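Local coordinates for MsStt7d protein (Micromonas, PDB 4IX3) that probably phosphorylates protein substrates with ATP as a homologue of the Stt7 state transition kinases, this chain being its magnesium-binding catalytic kinase domain, at residues R125-L130 with A139-V144; Q259-G264 with F301-A306; Y283-F288 with L314-M319. All blocks are in the same frame, centred on the assembly; numbering follows the deposited sequence. Where two conformers were deposited one is given.

Interaction 1. Residues R125-L130 with A139-V144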
ATOM      1  N   ARG B 125       1.624   2.691  25.301  1.00 17.48           N
ATOM      2  CA  ARG B 125       0.805   2.628  26.515  1.00 19.26           C
ATOM      3  C   ARG B 125       1.707   2.855  27.738  1.00 19.88           C
ATOM      4  O   ARG B 125       1.332   3.531  28.686  1.00 24.97           O
ATOM      5  CB  ARG B 125       0.082   1.274  26.637  1.00 21.93           C
ATOM      6  CG  ARG B 125      -1.160   1.160  25.769  1.00 28.03           C
ATOM      7  CD  ARG B 125      -1.710  -0.264  25.747  1.00 36.90           C
ATOM      8  NE  ARG B 125      -2.104  -0.699  27.084  1.00 44.25           N
ATOM      9  CZ  ARG B 125      -2.089  -1.956  27.531  1.00 47.65           C
ATOM     10  NH1 ARG B 125      -1.684  -2.963  26.758  1.00 42.47           N
ATOM     11  NH2 ARG B 125      -2.465  -2.201  28.784  1.00 56.93           N
ATOM     12  N   GLY B 126       2.920   2.323  27.687  1.00 17.52           N
ATOM     13  CA  GLY B 126       3.925   2.592  28.716  1.00 17.39           C
ATOM     14  C   GLY B 126       4.888   1.429  28.882  1.00 15.44           C
ATOM     15  O   GLY B 126       4.644   0.280  28.471  1.00 17.48           O
ATOM     16  N   THR B 127       6.005   1.700  29.545  1.00 16.10           N
ATOM     17  CA  THR B 127       6.981   0.658  29.883  1.00 15.69           C
ATOM     18  C   THR B 127       6.388  -0.428  30.777  1.00 16.40           C
ATOM     19  O   THR B 127       6.727  -1.607  30.590  1.00 16.36           O
ATOM     20  CB  THR B 127       8.204   1.285  30.546  1.00 15.77           C
ATOM     21  OG1 THR B 127       8.826   2.103  29.548  1.00 16.57           O
ATOM     22  CG2 THR B 127       9.162   0.217  31.089  1.00 15.85           C
ATOM     23  N   ALA B 128       5.487  -0.087  31.689  1.00 16.64           N
ATOM     24  CA  ALA B 128       4.840  -1.101  32.529  1.00 17.99           C
ATOM     25  C   ALA B 128       4.027  -2.178  31.788  1.00 17.49           C
ATOM     26  O   ALA B 128       4.329  -3.361  31.942  1.00 18.60           O
ATOM     27  CB  ALA B 128       4.061  -0.500  33.679  1.00 21.78           C
ATOM     28  N   PRO B 129       3.067  -1.780  30.933  1.00 17.31           N
ATOM     29  CA  PRO B 129       2.314  -2.824  30.214  1.00 17.58           C
ATOM     30  C   PRO B 129       3.224  -3.557  29.214  1.00 16.69           C
ATOM     31  O   PRO B 129       3.063  -4.773  29.031  1.00 16.62           O
ATOM     32  CB  PRO B 129       1.210  -2.046  29.495  1.00 21.03           C
ATOM     33  CG  PRO B 129       1.624  -0.624  29.536  1.00 20.05           C
ATOM     34  CD  PRO B 129       2.413  -0.463  30.819  1.00 19.24           C
ATOM     35  N   LEU B 130       4.264  -2.908  28.668  1.00 15.63           N
ATOM     36  CA  LEU B 130       5.202  -3.577  27.786  1.00 13.86           C
ATOM     37  C   LEU B 130       5.970  -4.669  28.563  1.00 14.55           C
ATOM     38  O   LEU B 130       6.033  -5.824  28.127  1.00 13.51           O
ATOM     39  CB  LEU B 130       6.144  -2.548  27.132  1.00 14.31           C
ATOM     40  CG  LEU B 130       7.300  -3.142  26.325  1.00 13.73           C
ATOM     41  CD1 LEU B 130       6.785  -3.964  25.159  1.00 15.08           C
ATOM     42  CD2 LEU B 130       8.273  -2.011  25.906  1.00 16.92           C
ATOM     43  N   ALA B 139      11.174  -3.986  35.161  1.00 14.99           N
ATOM     44  CA  ALA B 139      10.167  -3.167  34.490  1.00 14.61           C
ATOM     45  C   ALA B 139      10.583  -1.706  34.413  1.00 17.01           C
ATOM     46  O   ALA B 139       9.919  -0.816  34.943  1.00 20.92           O
ATOM     47  CB  ALA B 139       8.823  -3.301  35.190  1.00 19.09           C
ATOM     48  N   THR B 140      11.700  -1.486  33.736  1.00 15.92           N
ATOM     49  CA  THR B 140      12.278  -0.158  33.503  1.00 15.17           C
ATOM     50  C   THR B 140      12.641  -0.047  32.022  1.00 14.56           C
ATOM     51  O   THR B 140      12.708  -1.063  31.318  1.00 14.66           O
ATOM     52  CB  THR B 140      13.552   0.119  34.343  1.00 16.61           C
ATOM     53  OG1 THR B 140      14.580  -0.833  33.997  1.00 16.84           O
ATOM     54  CG2 THR B 140      13.261   0.022  35.826  1.00 19.06           C
ATOM     55  N   GLU B 141      12.912   1.165  31.540  1.00 14.00           N
ATOM     56  CA  GLU B 141      13.330   1.283  30.149  1.00 12.54           C
ATOM     57  C   GLU B 141      14.564   0.407  29.911  1.00 12.14           C
ATOM     58  O   GLU B 141      14.629  -0.332  28.904  1.00 11.92           O
ATOM     59  CB  GLU B 141      13.612   2.716  29.722  1.00 14.71           C
ATOM     60  CG  GLU B 141      12.351   3.532  29.473  1.00 15.08           C
ATOM     61  CD  GLU B 141      11.624   3.950  30.736  1.00 15.38           C
ATOM     62  OE1 GLU B 141      12.252   4.511  31.665  1.00 18.91           O
ATOM     63  OE2 GLU B 141      10.430   3.633  30.859  1.00 17.05           O
ATOM     64  N   LEU B 142      15.544   0.441  30.832  1.00 12.33           N
ATOM     65  CA  LEU B 142      16.737  -0.368  30.642  1.00 11.52           C
ATOM     66  C   LEU B 142      16.396  -1.855  30.588  1.00 11.82           C
ATOM     67  O   LEU B 142      16.891  -2.592  29.724  1.00 12.18           O
ATOM     68  CB  LEU B 142      17.748  -0.100  31.758  1.00 13.44           C
ATOM     69  CG  LEU B 142      19.070  -0.882  31.707  1.00 13.40           C
ATOM     70  CD1 LEU B 142      19.789  -0.677  30.388  1.00 14.40           C
ATOM     71  CD2 LEU B 142      19.989  -0.388  32.835  1.00 18.14           C
ATOM     72  N   GLY B 143      15.568  -2.306  31.517  1.00 13.21           N
ATOM     73  CA  GLY B 143      15.192  -3.706  31.611  1.00 13.02           C
ATOM     74  C   GLY B 143      14.496  -4.214  30.351  1.00 12.24           C
ATOM     75  O   GLY B 143      14.895  -5.255  29.795  1.00 11.65           O
ATOM     76  N   VAL B 144      13.514  -3.456  29.858  1.00 12.71           N
ATOM     77  CA  VAL B 144      12.772  -3.888  28.668  1.00 12.10           C
ATOM     78  C   VAL B 144      13.688  -3.795  27.447  1.00 10.53           C
ATOM     79  O   VAL B 144      13.615  -4.650  26.548  1.00 11.13           O
ATOM     80  CB  VAL B 144      11.433  -3.167  28.440  1.00 13.29           C
ATOM     81  CG1 VAL B 144      10.488  -3.444  29.584  1.00 14.94           C
ATOM     82  CG2 VAL B 144      11.584  -1.695  28.090  1.00 15.81           C
TER

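Interaction 2. Residues Q259-G264 with F301-A306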
ATOM      1  N   GLN B 259      13.814   3.659  20.696  1.00 11.20           N
ATOM      2  CA  GLN B 259      12.468   3.826  21.185  1.00 11.44           C
ATOM      3  C   GLN B 259      12.188   3.071  22.476  1.00 11.38           C
ATOM      4  O   GLN B 259      11.466   3.559  23.328  1.00 12.94           O
ATOM      5  CB  GLN B 259      11.500   3.434  20.076  1.00 11.99           C
ATOM      6  CG  GLN B 259      11.666   4.292  18.833  1.00 12.25           C
ATOM      7  CD  GLN B 259      10.454   4.307  17.934  1.00 12.69           C
ATOM      8  OE1 GLN B 259       9.787   5.355  17.744  1.00 17.53           O
ATOM      9  NE2 GLN B 259      10.246   3.201  17.288  1.00 10.75           N
ATOM     10  N   LEU B 260      12.703   1.838  22.573  1.00 11.39           N
ATOM     11  CA  LEU B 260      12.504   1.113  23.832  1.00 11.04           C
ATOM     12  C   LEU B 260      13.207   1.844  24.984  1.00 10.84           C
ATOM     13  O   LEU B 260      12.676   1.867  26.081  1.00 11.49           O
ATOM     14  CB  LEU B 260      13.043  -0.314  23.697  1.00 11.89           C
ATOM     15  CG  LEU B 260      12.276  -1.139  22.654  1.00 13.27           C
ATOM     16  CD1 LEU B 260      12.961  -2.479  22.592  1.00 18.04           C
ATOM     17  CD2 LEU B 260      10.821  -1.229  23.086  1.00 21.79           C
ATOM     18  N   ALA B 261      14.413   2.346  24.721  1.00 10.73           N
ATOM     19  CA  ALA B 261      15.254   2.923  25.774  1.00 11.70           C
ATOM     20  C   ALA B 261      14.793   4.290  26.265  1.00 12.39           C
ATOM     21  O   ALA B 261      15.052   4.620  27.431  1.00 13.43           O
ATOM     22  CB  ALA B 261      16.693   2.997  25.275  1.00 12.54           C
ATOM     23  N   VAL B 262      14.140   5.084  25.407  1.00 13.19           N
ATOM     24  CA  VAL B 262      13.858   6.510  25.728  1.00 13.35           C
ATOM     25  C   VAL B 262      12.387   6.790  25.453  1.00 12.98           C
ATOM     26  O   VAL B 262      11.976   6.774  24.268  1.00 14.86           O
ATOM     27  CB  VAL B 262      14.727   7.475  24.915  1.00 14.46           C
ATOM     28  CG1 VAL B 262      14.514   8.919  25.358  1.00 16.53           C
ATOM     29  CG2 VAL B 262      16.202   7.092  25.003  1.00 16.76           C
ATOM     30  N   VAL B 263      11.594   6.950  26.517  1.00 13.89           N
ATOM     31  CA  VAL B 263      10.131   7.125  26.400  1.00 14.49           C
ATOM     32  C   VAL B 263       9.815   8.214  25.363  1.00 14.66           C
ATOM     33  O   VAL B 263       8.909   8.047  24.528  1.00 15.52           O
ATOM     34  CB  VAL B 263       9.424   7.365  27.758  1.00 14.76           C
ATOM     35  CG1 VAL B 263       7.951   7.709  27.555  1.00 17.98           C
ATOM     36  CG2 VAL B 263       9.591   6.126  28.633  1.00 16.91           C
ATOM     37  N   GLY B 264      10.509   9.334  25.453  1.00 15.69           N
ATOM     38  CA  GLY B 264      10.231  10.447  24.538  1.00 16.45           C
ATOM     39  C   GLY B 264      10.559  10.179  23.075  1.00 16.07           C
ATOM     40  O   GLY B 264      10.110  10.957  22.204  1.00 17.85           O
ATOM     41  N   PHE B 301      17.440   9.958  29.165  1.00 15.83           N
ATOM     42  CA  PHE B 301      18.334   9.008  28.497  1.00 14.66           C
ATOM     43  C   PHE B 301      18.984   7.999  29.453  1.00 15.03           C
ATOM     44  O   PHE B 301      19.960   7.340  29.051  1.00 14.41           O
ATOM     45  CB  PHE B 301      19.411   9.731  27.731  1.00 18.19           C
ATOM     46  CG  PHE B 301      18.874  10.586  26.630  1.00 17.82           C
ATOM     47  CD1 PHE B 301      18.429  10.026  25.440  1.00 20.39           C
ATOM     48  CD2 PHE B 301      18.823  11.960  26.782  1.00 24.57           C
ATOM     49  CE1 PHE B 301      17.918  10.823  24.421  1.00 20.41           C
ATOM     50  CE2 PHE B 301      18.307  12.761  25.778  1.00 26.10           C
ATOM     51  CZ  PHE B 301      17.864  12.196  24.591  1.00 24.15           C
ATOM     52  N   ALA B 302      18.465   7.854  30.683  1.00 15.48           N
ATOM     53  CA  ALA B 302      19.129   6.987  31.697  1.00 15.41           C
ATOM     54  C   ALA B 302      19.467   5.593  31.161  1.00 13.50           C
ATOM     55  O   ALA B 302      20.537   5.035  31.492  1.00 15.27           O
ATOM     56  CB  ALA B 302      18.289   6.838  32.947  1.00 15.81           C
ATOM     57  N   ALA B 303      18.566   4.953  30.397  1.00 13.62           N
ATOM     58  CA  ALA B 303      18.858   3.597  29.938  1.00 13.07           C
ATOM     59  C   ALA B 303      20.104   3.508  29.058  1.00 14.49           C
ATOM     60  O   ALA B 303      20.803   2.481  29.065  1.00 14.21           O
ATOM     61  CB  ALA B 303      17.623   2.956  29.271  1.00 14.24           C
ATOM     62  N   LEU B 304      20.325   4.520  28.224  1.00 13.35           N
ATOM     63  CA  LEU B 304      21.481   4.567  27.354  1.00 14.70           C
ATOM     64  C   LEU B 304      22.721   4.998  28.147  1.00 13.98           C
ATOM     65  O   LEU B 304      23.835   4.556  27.821  1.00 13.59           O
ATOM     66  CB  LEU B 304      21.244   5.505  26.160  1.00 14.83           C
ATOM     67  CG  LEU B 304      20.017   5.103  25.318  1.00 14.29           C
ATOM     68  CD1 LEU B 304      19.873   6.106  24.177  1.00 17.87           C
ATOM     69  CD2 LEU B 304      20.245   3.691  24.773  1.00 14.88           C
ATOM     70  N   ASP B 305      22.518   5.889  29.136  1.00 14.31           N
ATOM     71  CA  ASP B 305      23.619   6.355  29.993  1.00 15.22           C
ATOM     72  C   ASP B 305      24.161   5.242  30.901  1.00 13.06           C
ATOM     73  O   ASP B 305      25.323   5.301  31.316  1.00 15.41           O
ATOM     74  CB  ASP B 305      23.102   7.439  30.935  1.00 15.56           C
ATOM     75  CG  ASP B 305      22.797   8.750  30.208  1.00 16.88           C
ATOM     76  OD1 ASP B 305      23.383   9.003  29.139  1.00 19.80           O
ATOM     77  OD2 ASP B 305      21.993   9.548  30.748  1.00 20.82           O
ATOM     78  N   ALA B 306      23.341   4.261  31.289  1.00 13.51           N
ATOM     79  CA  ALA B 306      23.699   3.347  32.376  1.00 15.34           C
ATOM     80  C   ALA B 306      24.991   2.615  32.028  1.00 13.97           C
ATOM     81  O   ALA B 306      25.291   2.278  30.875  1.00 14.43           O
ATOM     82  CB  ALA B 306      22.575   2.335  32.569  1.00 15.47           C
TER
HETATM   83  O   HOH W   1      16.052   6.016  29.484  1.00 15.31           O

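Interaction 3. Residues Y283-F288 with L314-M319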
ATOM      1  N   TYR B 283      26.263  11.427  12.470  1.00 26.15           N
ATOM      2  CA  TYR B 283      25.970  10.068  12.949  1.00 23.62           C
ATOM      3  C   TYR B 283      26.932   9.601  14.040  1.00 23.17           C
ATOM      4  O   TYR B 283      27.414   8.455  14.027  1.00 22.74           O
ATOM      5  CB  TYR B 283      26.029   9.066  11.793  1.00 22.10           C
ATOM      6  CG  TYR B 283      25.171   9.455  10.622  1.00 24.98           C
ATOM      7  CD1 TYR B 283      23.812   9.114  10.568  1.00 22.13           C
ATOM      8  CD2 TYR B 283      25.736  10.155   9.546  1.00 27.85           C
ATOM      9  CE1 TYR B 283      23.061   9.478   9.438  1.00 26.09           C
ATOM     10  CE2 TYR B 283      24.996  10.504   8.441  1.00 27.02           C
ATOM     11  CZ  TYR B 283      23.660  10.177   8.388  1.00 27.65           C
ATOM     12  OH  TYR B 283      22.953  10.542   7.274  1.00 29.92           O
ATOM     13  N   ASP B 284      27.158  10.495  15.001  1.00 23.36           N
ATOM     14  CA  ASP B 284      28.170  10.327  16.027  1.00 24.17           C
ATOM     15  C   ASP B 284      27.404  10.527  17.329  1.00 23.66           C
ATOM     16  O   ASP B 284      26.958  11.638  17.675  1.00 25.27           O
ATOM     17  CB  ASP B 284      29.275  11.383  15.830  1.00 25.55           C
ATOM     18  CG  ASP B 284      30.370  11.324  16.886  1.00 28.81           C
ATOM     19  OD1 ASP B 284      30.133  10.885  18.026  1.00 31.16           O
ATOM     20  OD2 ASP B 284      31.476  11.825  16.594  1.00 40.10           O
ATOM     21  N   VAL B 285      27.191   9.418  18.016  1.00 24.35           N
ATOM     22  CA  VAL B 285      26.431   9.412  19.246  1.00 23.75           C
ATOM     23  C   VAL B 285      27.056  10.318  20.341  1.00 26.34           C
ATOM     24  O   VAL B 285      26.350  11.012  21.064  1.00 26.53           O
ATOM     25  CB  VAL B 285      26.264   7.932  19.656  1.00 25.33           C
ATOM     26  CG1 VAL B 285      26.085   7.729  21.140  1.00 31.71           C
ATOM     27  CG2 VAL B 285      25.188   7.223  18.855  1.00 21.79           C
ATOM     28  N   ASN B 286      28.383  10.334  20.462  1.00 25.14           N
ATOM     29  CA  ASN B 286      29.044  11.191  21.452  1.00 25.86           C
ATOM     30  C   ASN B 286      28.935  12.660  21.123  1.00 26.71           C
ATOM     31  O   ASN B 286      28.719  13.484  22.018  1.00 28.34           O
ATOM     32  CB  ASN B 286      30.486  10.749  21.650  1.00 26.64           C
ATOM     33  CG  ASN B 286      30.566   9.412  22.368  1.00 27.26           C
ATOM     34  OD1 ASN B 286      29.612   8.983  23.034  1.00 31.20           O
ATOM     35  ND2 ASN B 286      31.697   8.744  22.241  1.00 30.52           N
ATOM     36  N   ALA B 287      28.877  12.947  19.825  1.00 26.49           N
ATOM     37  CA  ALA B 287      28.619  14.318  19.387  1.00 26.05           C
ATOM     38  C   ALA B 287      27.170  14.720  19.658  1.00 26.74           C
ATOM     39  O   ALA B 287      26.899  15.841  20.093  1.00 32.76           O
ATOM     40  CB  ALA B 287      28.999  14.506  17.943  1.00 27.51           C
ATOM     41  N   PHE B 288      26.248  13.772  19.512  1.00 26.63           N
ATOM     42  CA  PHE B 288      24.884  14.052  19.910  1.00 26.97           C
ATOM     43  C   PHE B 288      24.793  14.386  21.399  1.00 25.61           C
ATOM     44  O   PHE B 288      24.157  15.385  21.783  1.00 27.66           O
ATOM     45  CB  PHE B 288      23.937  12.892  19.573  1.00 22.97           C
ATOM     46  CG  PHE B 288      22.559  13.106  20.128  1.00 24.06           C
ATOM     47  CD1 PHE B 288      21.587  13.769  19.375  1.00 23.53           C
ATOM     48  CD2 PHE B 288      22.229  12.675  21.413  1.00 22.62           C
ATOM     49  CE1 PHE B 288      20.337  14.016  19.901  1.00 25.30           C
ATOM     50  CE2 PHE B 288      20.973  12.947  21.937  1.00 24.06           C
ATOM     51  CZ  PHE B 288      20.039  13.640  21.190  1.00 23.76           C
ATOM     52  N   LEU B 314      26.092   0.799  22.094  1.00 12.64           N
ATOM     53  CA  LEU B 314      25.469  -0.233  21.244  1.00 12.44           C
ATOM     54  C   LEU B 314      24.640   0.415  20.137  1.00 12.16           C
ATOM     55  O   LEU B 314      24.651  -0.019  18.982  1.00 13.16           O
ATOM     56  CB  LEU B 314      24.592  -1.172  22.088  1.00 13.17           C
ATOM     57  CG  LEU B 314      23.824  -2.229  21.290  1.00 12.21           C
ATOM     58  CD1 LEU B 314      24.711  -3.061  20.360  1.00 13.25           C
ATOM     59  CD2 LEU B 314      22.987  -3.104  22.232  1.00 13.87           C
ATOM     60  N   CYS B 315      23.913   1.460  20.477  1.00 12.95           N
ATOM     61  CA  CYS B 315      23.234   2.266  19.453  0.50 13.00           C
ATOM     62  C   CYS B 315      24.233   2.747  18.407  1.00 13.24           C
ATOM     63  O   CYS B 315      23.966   2.647  17.217  1.00 14.06           O
ATOM     64  CB  CYS B 315      22.487   3.471  20.040  0.50 13.66           C
ATOM     65  SG  CYS B 315      20.964   3.053  20.897  0.50 12.20           S
ATOM     66  N   GLN B 316      25.385   3.289  18.817  1.00 13.99           N
ATOM     67  CA  GLN B 316      26.388   3.747  17.859  1.00 14.00           C
ATOM     68  C   GLN B 316      26.816   2.592  16.940  1.00 12.06           C
ATOM     69  O   GLN B 316      26.952   2.755  15.717  1.00 13.88           O
ATOM     70  CB  GLN B 316      27.634   4.315  18.559  1.00 15.81           C
ATOM     71  CG  GLN B 316      28.739   4.709  17.564  1.00 17.54           C
ATOM     72  CD  GLN B 316      28.308   5.883  16.714  1.00 19.63           C
ATOM     73  OE1 GLN B 316      27.686   5.734  15.647  1.00 21.96           O
ATOM     74  NE2 GLN B 316      28.599   7.072  17.202  1.00 19.09           N
ATOM     75  N   ARG B 317      27.022   1.410  17.522  1.00 12.40           N
ATOM     76  CA  ARG B 317      27.425   0.244  16.720  1.00 13.59           C
ATOM     77  C   ARG B 317      26.378  -0.154  15.679  1.00 12.38           C
ATOM     78  O   ARG B 317      26.715  -0.424  14.534  1.00 13.04           O
ATOM     79  CB  ARG B 317      27.648  -0.998  17.623  1.00 13.59           C
ATOM     80  CG  ARG B 317      28.757  -0.883  18.678  1.00 16.49           C
ATOM     81  CD  ARG B 317      30.038  -0.753  17.923  1.00 15.81           C
ATOM     82  NE  ARG B 317      30.291  -1.954  17.093  1.00 16.50           N
ATOM     83  CZ  ARG B 317      30.482  -1.930  15.773  1.00 17.98           C
ATOM     84  NH1 ARG B 317      30.538  -0.781  15.101  1.00 16.68           N
ATOM     85  NH2 ARG B 317      30.670  -3.069  15.116  1.00 19.21           N
ATOM     86  N   LEU B 318      25.119  -0.166  16.094  1.00 11.66           N
ATOM     87  CA  LEU B 318      24.045  -0.555  15.188  1.00 11.22           C
ATOM     88  C   LEU B 318      23.723   0.533  14.161  1.00 12.48           C
ATOM     89  O   LEU B 318      23.037   0.247  13.171  1.00 13.01           O
ATOM     90  CB  LEU B 318      22.777  -0.833  16.022  1.00 12.06           C
ATOM     91  CG  LEU B 318      22.808  -2.154  16.848  1.00 11.54           C
ATOM     92  CD1 LEU B 318      21.645  -2.217  17.797  1.00 12.93           C
ATOM     93  CD2 LEU B 318      22.786  -3.378  15.903  1.00 13.96           C
ATOM     94  N   MET B 319      24.148   1.770  14.419  1.00 12.27           N
ATOM     95  CA  MET B 319      23.736   2.927  13.616  1.00 12.09           C
ATOM     96  C   MET B 319      24.929   3.686  13.037  1.00 13.15           C
ATOM     97  O   MET B 319      24.829   4.899  12.748  1.00 15.57           O
ATOM     98  CB  MET B 319      22.774   3.799  14.415  1.00 12.26           C
ATOM     99  CG  MET B 319      21.562   3.003  14.921  1.00 13.88           C
ATOM    100  SD  MET B 319      20.304   3.974  15.734  1.00 14.38           S
ATOM    101  CE  MET B 319      19.531   4.698  14.282  1.00 18.35           C
TER

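Interaction 1. Residues R125-L130 with A139-V144
Thr127 lays its methyl CG2 over the backbone at the start of helix 141-161, 3.6 Å from Thr140 C, while its hydroxyl reaches the carboxylate of Glu141. Thr127 OG1 donates to Glu141 OE2 at 2.6 Å, a short bond that uses the anti lone pair, directed away from the other carboxylate oxygen. The two side chains cross at about a right angle. With OG1 beside its own backbone N (chi1 -66°), CG2 falls anti to that N and meets 139-144. The chain of Glu141 turns about its CB-CG bond (chi2 74°), bringing CD back toward the threonine. Arg266 NH2 also bonds to Thr127 OG1, and the arginine touches Glu141, so its positive charge would probably steady the carboxylate. An alanine at Thr127 would probably leave Glu141 OE2 and Arg266 without the hydroxyl they share and open a gap over the Thr140 backbone. One turn further on, Leu130 CD2 packs on Val144 CG2 at 4.0 Å, a more deeply buried apolar pair; Leu130 also touches Leu122 and Met123 of helix 119-125. The second helix is capped by Thr140, whose OG1 accepts from Gly143 N at 3.0 Å and is hydrogen-bonded to Asp138 as well. Gly126, with positive phi, follows helix 119-125 and sits at the N-cap position of helix 127-133. Helix 127-133 is thus joined, near its N terminus, to the first turn of helix 141-161, the pairing of the D-helix region with helix E in the C-lobe of the protein kinase fold.

Interaction 2. Residues Q259-G264 with F301-A306
Val262 pushes its branched side chain into the angle between Phe301 and Leu304. Its CG2 methyl is the main bump, lying 3.7 Å from Phe301 CD1 and 3.9 Å from Leu304 CD1. The other methyl, CG1, lies 4.0 Å from Phe301 CE1, the next ring atom, and the valine approaches the ring obliquely. The Phe301 CB starts out away from 259-264, but CG stands beside the backbone N (chi1 -63°) and the ring returns to meet the valine; Trp312 also meets this ring, their planes inclined at about 40°. Ala261 presents just a methyl, and the Leu304 branch settles over that methyl, with Leu304 CD2 3.7 Å from Ala261 CB. Ala303 CB rests against Ala261 O at 3.6 Å, so small side chains here let the two backbones come close. A water bridges the two backbones. It donates to Ala261 O at 2.7 Å and accepts from Ala303 N at 2.9 Å, linking a carbonyl at the last turn of helix 246-261 to an amide in the first turn of helix 302-318. Ala261 and Leu260 reach on to Thr145 of helix 141-161, while Met299 touches Val262. The contact sets the C-terminal end of one helix against the N-terminal end of another, the counterparts of helices F and H in the mainly helical C-lobe of protein kinases.

Interaction 3. Residues Y283-F288 with L314-M319
Gln316 stretches toward Val285 with CG anti to the backbone N (chi1 176°), then bends (chi2 67°), which carries CD to the backbone of the opposing turn, 3.8 Å from Tyr283 O and 3.9 Å from Val285 N. Its amide therefore lies between a carbonyl and an N-H of that turn. Val285 meets the root of the glutamine: CG2, beside its own backbone N, sits 3.8 Å from Gln316 CB and equally far from Gln316 CA. Val285 and Gln316 lie side by side, pointing opposite ways. Residues 283-288 form the loop and opening turn of helix 285-291, and 314-319 is the end of helix 302-318, the counterpart of helix H in the kinase C-lobe. Asp284 N-caps the shorter helix: Asp284 OD1 accepts from Ala287 N at 3.0 Å, the donor standing well above the carboxylate plane. Tyr278 of helix 268-280 touches Val285, and its hydroxyl is hydrogen-bonded to Met319 O, joining that helix to both 283-288 and 314-319. At the margin, Tyr283 CB comes within 4.4 Å of Met319 O, while the Tyr283 side chain also touches Lys217 and Ala321.

Following the chain from the N terminus, interaction 1 comes first, closing a short connection, with eight residues between its segments. Interaction 2 opens later, at the end of helix 246-261, and closes 36 residues on at the start of helix 302-318. Interaction 3 opens within that loop, at 283-288, and closes beyond it at 314-319, so the two cross. Both use helix 302-318, one at each end, and they meet where Phe301 packs on Phe288. Interactions 1 and 2 touch through Glu141 on Ala261 and Leu142 on Ala303. Interactions 1 and 3 do not touch. Together they tie helices 127-133, 141-161, 246-261, 285-291 and 302-318 of the C-lobe to one another.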